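Local coordinates for hemolysin II regulatory protein (Bacillus cereus, PDB 2JJ7), which probably binds DNA through a predicted helix-turn-helix motif as a TetR-family transcriptional regulator, presumably controlling the haemolysin II gene, at residues G63-L72 against Y121-I132. Numbering follows the deposited sequence.
Sequences GLANELPNFL and YFIGSFEQLKEI
Leu-64 and Leu-68 both bring CD1 against the CB of Ser-125, the former at 3.6 Å, while Leu-64 CG also lies near the Phe-122 ring. Phe-122 continues inward to an edge-to-face contact with Phe-90 of helix 79-96, which Leu-68 touches too. Farther along, Leu-72 CG packs against Ile-132 CG1 at 4.2 Å, the two side chains running antiparallel.

Leu-64 N bonds to the main-chain Tyr-121 O at 2.8 Å. The CB of Ser-125 faces the leucine methyls, and its rotation (chi1 -66°) turns OG to Leu-68 N, 3.0 Å away in an almost straight bond (178°). Gln-128, extended beyond CG, spends both ends of its amide on the opposing backbone. Its OE1 takes Phe-71 N at 2.8 Å, in the carbonyl plane and on a lone pair; its NE2 reaches Pro-69 O at 2.9 Å from above that carbonyl's plane. One water joins Leu-68 O, Ser-125 OG and Gln-128 NE2; another gives to Gln-128 OE1 and Glu-131 OE2 and accepts from Leu-72 N.

At the outer edge Asn-70 ND2 meets Glu-131 OE2 on its syn side, somewhat out of the carboxylate plane; the 2.5 Å separation is doubtfully short. Asn-70 OD1 caps Glu-73 N.

Two bonds of opposite polarity fix the Gln-128 amide's rotation, so Ser-125 and Gln-128 together serve Leu-68 N, Phe-71 N and Pro-69 O where largely non-helical 63-72 runs alongside helices 123-126 and 129-138 of the TetR-type C-terminal region.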
ATOM      1  N   GLY B  63       4.557  -7.276 -19.545  1.00 31.66           N
ATOM      2  CA  GLY B  63       4.736  -5.907 -19.071  1.00 31.78           C
ATOM      3  C   GLY B  63       4.357  -4.929 -20.174  1.00 33.54           C
ATOM      4  O   GLY B  63       3.630  -5.279 -21.112  1.00 33.58           O
ATOM      5  N   LEU B  64       4.865  -3.707 -20.080  1.00 32.13           N
ATOM      6  CA  LEU B  64       4.627  -2.698 -21.101  1.00 34.59           C
ATOM      7  C   LEU B  64       5.278  -3.050 -22.451  1.00 36.26           C
ATOM      8  O   LEU B  64       6.433  -3.481 -22.502  1.00 35.58           O
ATOM      9  CB  LEU B  64       5.109  -1.334 -20.588  1.00 35.23           C
ATOM     10  CG  LEU B  64       4.526  -0.983 -19.208  1.00 35.89           C
ATOM     11  CD1 LEU B  64       5.288   0.162 -18.560  1.00 33.30           C
ATOM     12  CD2 LEU B  64       3.024  -0.684 -19.291  1.00 37.78           C
ATOM     13  N   ALA B  65       4.527  -2.869 -23.537  1.00 37.50           N
ATOM     14  CA  ALA B  65       5.045  -3.098 -24.883  1.00 39.68           C
ATOM     15  C   ALA B  65       6.208  -2.158 -25.216  1.00 41.40           C
ATOM     16  O   ALA B  65       7.127  -2.520 -25.963  1.00 40.69           O
ATOM     17  CB  ALA B  65       3.938  -2.946 -25.906  1.00 40.73           C
ATOM     18  N   ASN B  66       6.153  -0.953 -24.651  1.00 41.67           N
ATOM     19  CA  ASN B  66       7.148   0.099 -24.874  1.00 42.88           C
ATOM     20  C   ASN B  66       7.227   0.972 -23.641  1.00 42.26           C
ATOM     21  O   ASN B  66       6.246   1.107 -22.907  1.00 41.74           O
ATOM     22  CB  ASN B  66       6.733   1.005 -26.031  1.00 43.77           C
ATOM     23  CG  ASN B  66       6.184   0.235 -27.215  1.00 47.97           C
ATOM     24  OD1 ASN B  66       6.938  -0.392 -27.962  1.00 44.44           O
ATOM     25  ND2 ASN B  66       4.858   0.275 -27.389  1.00 51.75           N
ATOM     26  N   GLU B  67       8.385   1.579 -23.421  1.00 42.81           N
ATOM     27  CA  GLU B  67       8.515   2.610 -22.396  1.00 44.33           C
ATOM     28  C   GLU B  67       7.423   3.655 -22.618  1.00 43.54           C
ATOM     29  O   GLU B  67       7.128   4.023 -23.756  1.00 43.68           O
ATOM     30  CB  GLU B  67       9.905   3.233 -22.428  1.00 43.76           C
ATOM     31  CG  GLU B  67      11.007   2.187 -22.285  1.00 50.24           C
ATOM     32  CD  GLU B  67      12.336   2.769 -21.848  1.00 62.41           C
ATOM     33  OE1 GLU B  67      12.625   3.943 -22.193  1.00 65.68           O
ATOM     34  OE2 GLU B  67      13.089   2.041 -21.156  1.00 60.06           O
ATOM     35  N   LEU B  68       6.779   4.087 -21.542  1.00 42.35           N
ATOM     36  CA  LEU B  68       5.673   5.025 -21.687  1.00 40.98           C
ATOM     37  C   LEU B  68       6.210   6.422 -21.967  1.00 40.16           C
ATOM     38  O   LEU B  68       7.314   6.750 -21.530  1.00 39.85           O
ATOM     39  CB  LEU B  68       4.771   4.994 -20.446  1.00 41.01           C
ATOM     40  CG  LEU B  68       4.097   3.637 -20.170  1.00 39.75           C
ATOM     41  CD1 LEU B  68       3.398   3.694 -18.845  1.00 38.90           C
ATOM     42  CD2 LEU B  68       3.120   3.245 -21.292  1.00 39.95           C
ATOM     43  N   PRO B  69       5.435   7.248 -22.697  1.00 39.40           N
ATOM     44  CA  PRO B  69       5.846   8.649 -22.869  1.00 38.23           C
ATOM     45  C   PRO B  69       5.860   9.343 -21.511  1.00 35.37           C
ATOM     46  O   PRO B  69       5.229   8.852 -20.585  1.00 34.24           O
ATOM     47  CB  PRO B  69       4.728   9.245 -23.740  1.00 38.99           C
ATOM     48  CG  PRO B  69       3.525   8.360 -23.486  1.00 40.82           C
ATOM     49  CD  PRO B  69       4.109   6.979 -23.293  1.00 39.64           C
ATOM     50  N   ASN B  70       6.593  10.450 -21.391  1.00 32.09           N
ATOM     51  CA  ASN B  70       6.574  11.235 -20.171  1.00 31.91           C
ATOM     52  C   ASN B  70       5.199  11.866 -20.040  1.00 31.22           C
ATOM     53  O   ASN B  70       4.839  12.720 -20.852  1.00 31.45           O
ATOM     54  CB  ASN B  70       7.651  12.323 -20.224  1.00 30.84           C
ATOM     55  CG  ASN B  70       7.814  13.040 -18.903  1.00 32.09           C
ATOM     56  OD1 ASN B  70       7.277  14.132 -18.704  1.00 33.63           O
ATOM     57  ND2 ASN B  70       8.546  12.420 -17.977  1.00 29.22           N
ATOM     58  N   PHE B  71       4.423  11.445 -19.044  1.00 30.97           N
ATOM     59  CA  PHE B  71       3.049  11.944 -18.917  1.00 31.78           C
ATOM     60  C   PHE B  71       2.900  13.436 -18.635  1.00 32.35           C
ATOM     61  O   PHE B  71       1.908  14.035 -19.066  1.00 32.89           O
ATOM     62  CB  PHE B  71       2.227  11.122 -17.926  1.00 32.99           C
ATOM     63  CG  PHE B  71       1.990   9.706 -18.376  1.00 32.50           C
ATOM     64  CD1 PHE B  71       1.218   9.437 -19.499  1.00 29.59           C
ATOM     65  CD2 PHE B  71       2.552   8.642 -17.685  1.00 29.41           C
ATOM     66  CE1 PHE B  71       1.010   8.111 -19.928  1.00 35.14           C
ATOM     67  CE2 PHE B  71       2.345   7.312 -18.110  1.00 30.98           C
ATOM     68  CZ  PHE B  71       1.575   7.061 -19.234  1.00 33.45           C
ATOM     69  N   LEU B  72       3.867  14.034 -17.926  1.00 31.86           N
ATOM     70  CA  LEU B  72       3.855  15.482 -17.661  1.00 29.72           C
ATOM     71  C   LEU B  72       4.014  16.289 -18.941  1.00 29.32           C
ATOM     72  O   LEU B  72       3.280  17.250 -19.172  1.00 30.86           O
ATOM     73  CB  LEU B  72       4.939  15.894 -16.651  1.00 28.65           C
ATOM     74  CG  LEU B  72       4.697  15.823 -15.145  1.00 28.44           C
ATOM     75  CD1 LEU B  72       5.940  16.272 -14.385  1.00 28.93           C
ATOM     76  CD2 LEU B  72       3.504  16.678 -14.738  1.00 26.88           C
ATOM     77  N   TYR B 121      10.558  -2.946 -18.650  1.00 33.09           N
ATOM     78  CA  TYR B 121       9.274  -3.571 -18.955  1.00 33.78           C
ATOM     79  C   TYR B 121       8.093  -3.193 -18.047  1.00 34.28           C
ATOM     80  O   TYR B 121       6.963  -3.603 -18.294  1.00 34.46           O
ATOM     81  CB  TYR B 121       9.448  -5.075 -19.045  1.00 33.04           C
ATOM     82  CG  TYR B 121      10.513  -5.477 -20.044  1.00 33.91           C
ATOM     83  CD1 TYR B 121      11.684  -6.093 -19.627  1.00 31.53           C
ATOM     84  CD2 TYR B 121      10.359  -5.203 -21.407  1.00 27.42           C
ATOM     85  CE1 TYR B 121      12.665  -6.470 -20.554  1.00 38.44           C
ATOM     86  CE2 TYR B 121      11.329  -5.563 -22.332  1.00 29.39           C
ATOM     87  CZ  TYR B 121      12.477  -6.192 -21.902  1.00 35.44           C
ATOM     88  OH  TYR B 121      13.432  -6.543 -22.825  1.00 42.88           O
ATOM     89  N   PHE B 122       8.344  -2.402 -17.010  1.00 34.51           N
ATOM     90  CA  PHE B 122       7.255  -1.945 -16.140  1.00 33.86           C
ATOM     91  C   PHE B 122       7.693  -0.856 -15.164  1.00 34.02           C
ATOM     92  O   PHE B 122       7.194   0.268 -15.208  1.00 32.93           O
ATOM     93  CB  PHE B 122       6.615  -3.115 -15.359  1.00 35.09           C
ATOM     94  CG  PHE B 122       5.329  -2.736 -14.676  1.00 33.85           C
ATOM     95  CD1 PHE B 122       4.115  -2.890 -15.331  1.00 33.71           C
ATOM     96  CD2 PHE B 122       5.342  -2.170 -13.396  1.00 37.37           C
ATOM     97  CE1 PHE B 122       2.913  -2.516 -14.716  1.00 39.04           C
ATOM     98  CE2 PHE B 122       4.157  -1.783 -12.768  1.00 40.30           C
ATOM     99  CZ  PHE B 122       2.934  -1.955 -13.434  1.00 37.46           C
ATOM    100  N   ILE B 123       8.634  -1.200 -14.292  1.00 33.02           N
ATOM    101  CA  ILE B 123       8.988  -0.342 -13.164  1.00 35.70           C
ATOM    102  C   ILE B 123       9.543   1.024 -13.589  1.00 37.67           C
ATOM    103  O   ILE B 123       9.260   2.039 -12.934  1.00 38.76           O
ATOM    104  CB  ILE B 123       9.938  -1.067 -12.185  1.00 35.59           C
ATOM    105  CG1 ILE B 123       9.177  -2.161 -11.447  1.00 34.86           C
ATOM    106  CG2 ILE B 123      10.566  -0.081 -11.173  1.00 37.14           C
ATOM    107  CD1 ILE B 123      10.048  -3.308 -10.906  1.00 32.92           C
ATOM    108  N   GLY B 124      10.337   1.042 -14.668  1.00 38.42           N
ATOM    109  CA  GLY B 124      10.926   2.281 -15.175  1.00 37.99           C
ATOM    110  C   GLY B 124       9.865   3.339 -15.432  1.00 39.29           C
ATOM    111  O   GLY B 124       9.997   4.483 -14.991  1.00 41.70           O
ATOM    112  N   SER B 125       8.798   2.950 -16.127  1.00 37.75           N
ATOM    113  CA  SER B 125       7.714   3.861 -16.464  1.00 36.87           C
ATOM    114  C   SER B 125       6.828   4.166 -15.251  1.00 38.06           C
ATOM    115  O   SER B 125       6.328   5.293 -15.097  1.00 35.00           O
ATOM    116  CB  SER B 125       6.869   3.291 -17.596  1.00 38.13           C
ATOM    117  OG  SER B 125       7.616   3.220 -18.801  1.00 38.26           O
ATOM    118  N   PHE B 126       6.654   3.161 -14.390  1.00 37.06           N
ATOM    119  CA  PHE B 126       5.925   3.322 -13.136  1.00 37.73           C
ATOM    120  C   PHE B 126       6.574   4.393 -12.243  1.00 37.66           C
ATOM    121  O   PHE B 126       5.884   5.109 -11.515  1.00 39.16           O
ATOM    122  CB  PHE B 126       5.797   1.968 -12.401  1.00 34.48           C
ATOM    123  CG  PHE B 126       4.712   1.953 -11.349  1.00 39.00           C
ATOM    124  CD1 PHE B 126       5.026   2.121 -10.005  1.00 38.99           C
ATOM    125  CD2 PHE B 126       3.365   1.799 -11.706  1.00 35.64           C
ATOM    126  CE1 PHE B 126       4.019   2.131  -9.024  1.00 40.81           C
ATOM    127  CE2 PHE B 126       2.341   1.792 -10.725  1.00 40.18           C
ATOM    128  CZ  PHE B 126       2.666   1.954  -9.384  1.00 37.57           C
ATOM    129  N   GLU B 127       7.898   4.495 -12.309  1.00 37.19           N
ATOM    130  CA  GLU B 127       8.662   5.497 -11.537  1.00 38.31           C
ATOM    131  C   GLU B 127       8.426   6.970 -11.945  1.00 39.40           C
ATOM    132  O   GLU B 127       8.981   7.883 -11.335  1.00 39.27           O
ATOM    133  CB  GLU B 127      10.148   5.172 -11.576  1.00 35.44           C
ATOM    134  CG  GLU B 127      10.532   4.157 -10.517  1.00 37.39           C
ATOM    135  CD  GLU B 127      11.978   3.729 -10.584  1.00 43.18           C
ATOM    136  OE1 GLU B 127      12.716   4.211 -11.468  1.00 45.42           O
ATOM    137  OE2 GLU B 127      12.375   2.892  -9.743  1.00 44.54           O
ATOM    138  N   GLN B 128       7.609   7.195 -12.972  1.00 37.02           N
ATOM    139  CA  GLN B 128       7.236   8.558 -13.350  1.00 37.34           C
ATOM    140  C   GLN B 128       6.386   9.212 -12.264  1.00 37.13           C
ATOM    141  O   GLN B 128       6.280  10.428 -12.218  1.00 38.04           O
ATOM    142  CB  GLN B 128       6.448   8.580 -14.648  1.00 36.52           C
ATOM    143  CG  GLN B 128       7.269   8.557 -15.910  1.00 37.74           C
ATOM    144  CD  GLN B 128       6.409   8.849 -17.121  1.00 44.03           C
ATOM    145  OE1 GLN B 128       5.674   9.840 -17.147  1.00 39.15           O
ATOM    146  NE2 GLN B 128       6.480   7.985 -18.127  1.00 44.92           N
ATOM    147  N   LEU B 129       5.783   8.402 -11.399  1.00 35.21           N
ATOM    148  CA  LEU B 129       4.877   8.908 -10.374  1.00 34.99           C
ATOM    149  C   LEU B 129       5.435  10.056  -9.529  1.00 35.76           C
ATOM    150  O   LEU B 129       4.762  11.069  -9.335  1.00 35.19           O
ATOM    151  CB  LEU B 129       4.436   7.762  -9.470  1.00 34.58           C
ATOM    152  CG  LEU B 129       3.444   8.108  -8.363  1.00 35.38           C
ATOM    153  CD1 LEU B 129       2.161   8.778  -8.947  1.00 37.50           C
ATOM    154  CD2 LEU B 129       3.148   6.837  -7.543  1.00 30.57           C
ATOM    155  N   LYS B 130       6.649   9.883  -9.010  1.00 36.65           N
ATOM    156  CA  LYS B 130       7.313  10.922  -8.216  1.00 38.51           C
ATOM    157  C   LYS B 130       7.251  12.305  -8.854  1.00 38.12           C
ATOM    158  O   LYS B 130       6.794  13.250  -8.212  1.00 40.20           O
ATOM    159  CB  LYS B 130       8.775  10.570  -7.916  1.00 38.68           C
ATOM    160  CG  LYS B 130       9.426  11.584  -6.967  1.00 43.56           C
ATOM    161  CD  LYS B 130      10.778  11.126  -6.460  1.00 47.97           C
ATOM    162  CE  LYS B 130      11.325  12.110  -5.426  1.00 59.67           C
ATOM    163  NZ  LYS B 130      12.776  11.904  -5.124  1.00 59.84           N
ATOM    164  N   GLU B 131       7.707  12.429 -10.103  1.00 38.02           N
ATOM    165  CA  GLU B 131       7.737  13.754 -10.746  1.00 39.66           C
ATOM    166  C   GLU B 131       6.335  14.344 -10.955  1.00 37.79           C
ATOM    167  O   GLU B 131       6.151  15.532 -10.813  1.00 37.07           O
ATOM    168  CB  GLU B 131       8.565  13.772 -12.035  1.00 39.11           C
ATOM    169  CG  GLU B 131       7.991  12.989 -13.203  1.00 44.19           C
ATOM    170  CD  GLU B 131       8.640  13.388 -14.528  1.00 45.31           C
ATOM    171  OE1 GLU B 131       9.733  13.977 -14.505  1.00 52.76           O
ATOM    172  OE2 GLU B 131       8.055  13.121 -15.594  1.00 50.69           O
ATOM    173  N   ILE B 132       5.352  13.497 -11.249  1.00 36.81           N
ATOM    174  CA  ILE B 132       3.966  13.957 -11.397  1.00 36.30           C
ATOM    175  C   ILE B 132       3.456  14.587 -10.090  1.00 36.30           C
ATOM    176  O   ILE B 132       2.824  15.656 -10.093  1.00 35.75           O
ATOM    177  CB  ILE B 132       3.041  12.802 -11.824  1.00 34.45           C
ATOM    178  CG1 ILE B 132       3.413  12.314 -13.229  1.00 35.54           C
ATOM    179  CG2 ILE B 132       1.600  13.270 -11.844  1.00 38.18           C
ATOM    180  CD1 ILE B 132       2.640  11.044 -13.689  1.00 32.78           C
TER
HETATM  181  O   HOH W   1       8.497   6.231 -19.069  1.00 36.86           O
HETATM  182  O   HOH W   2       5.685  12.370 -16.123  1.00 26.82           O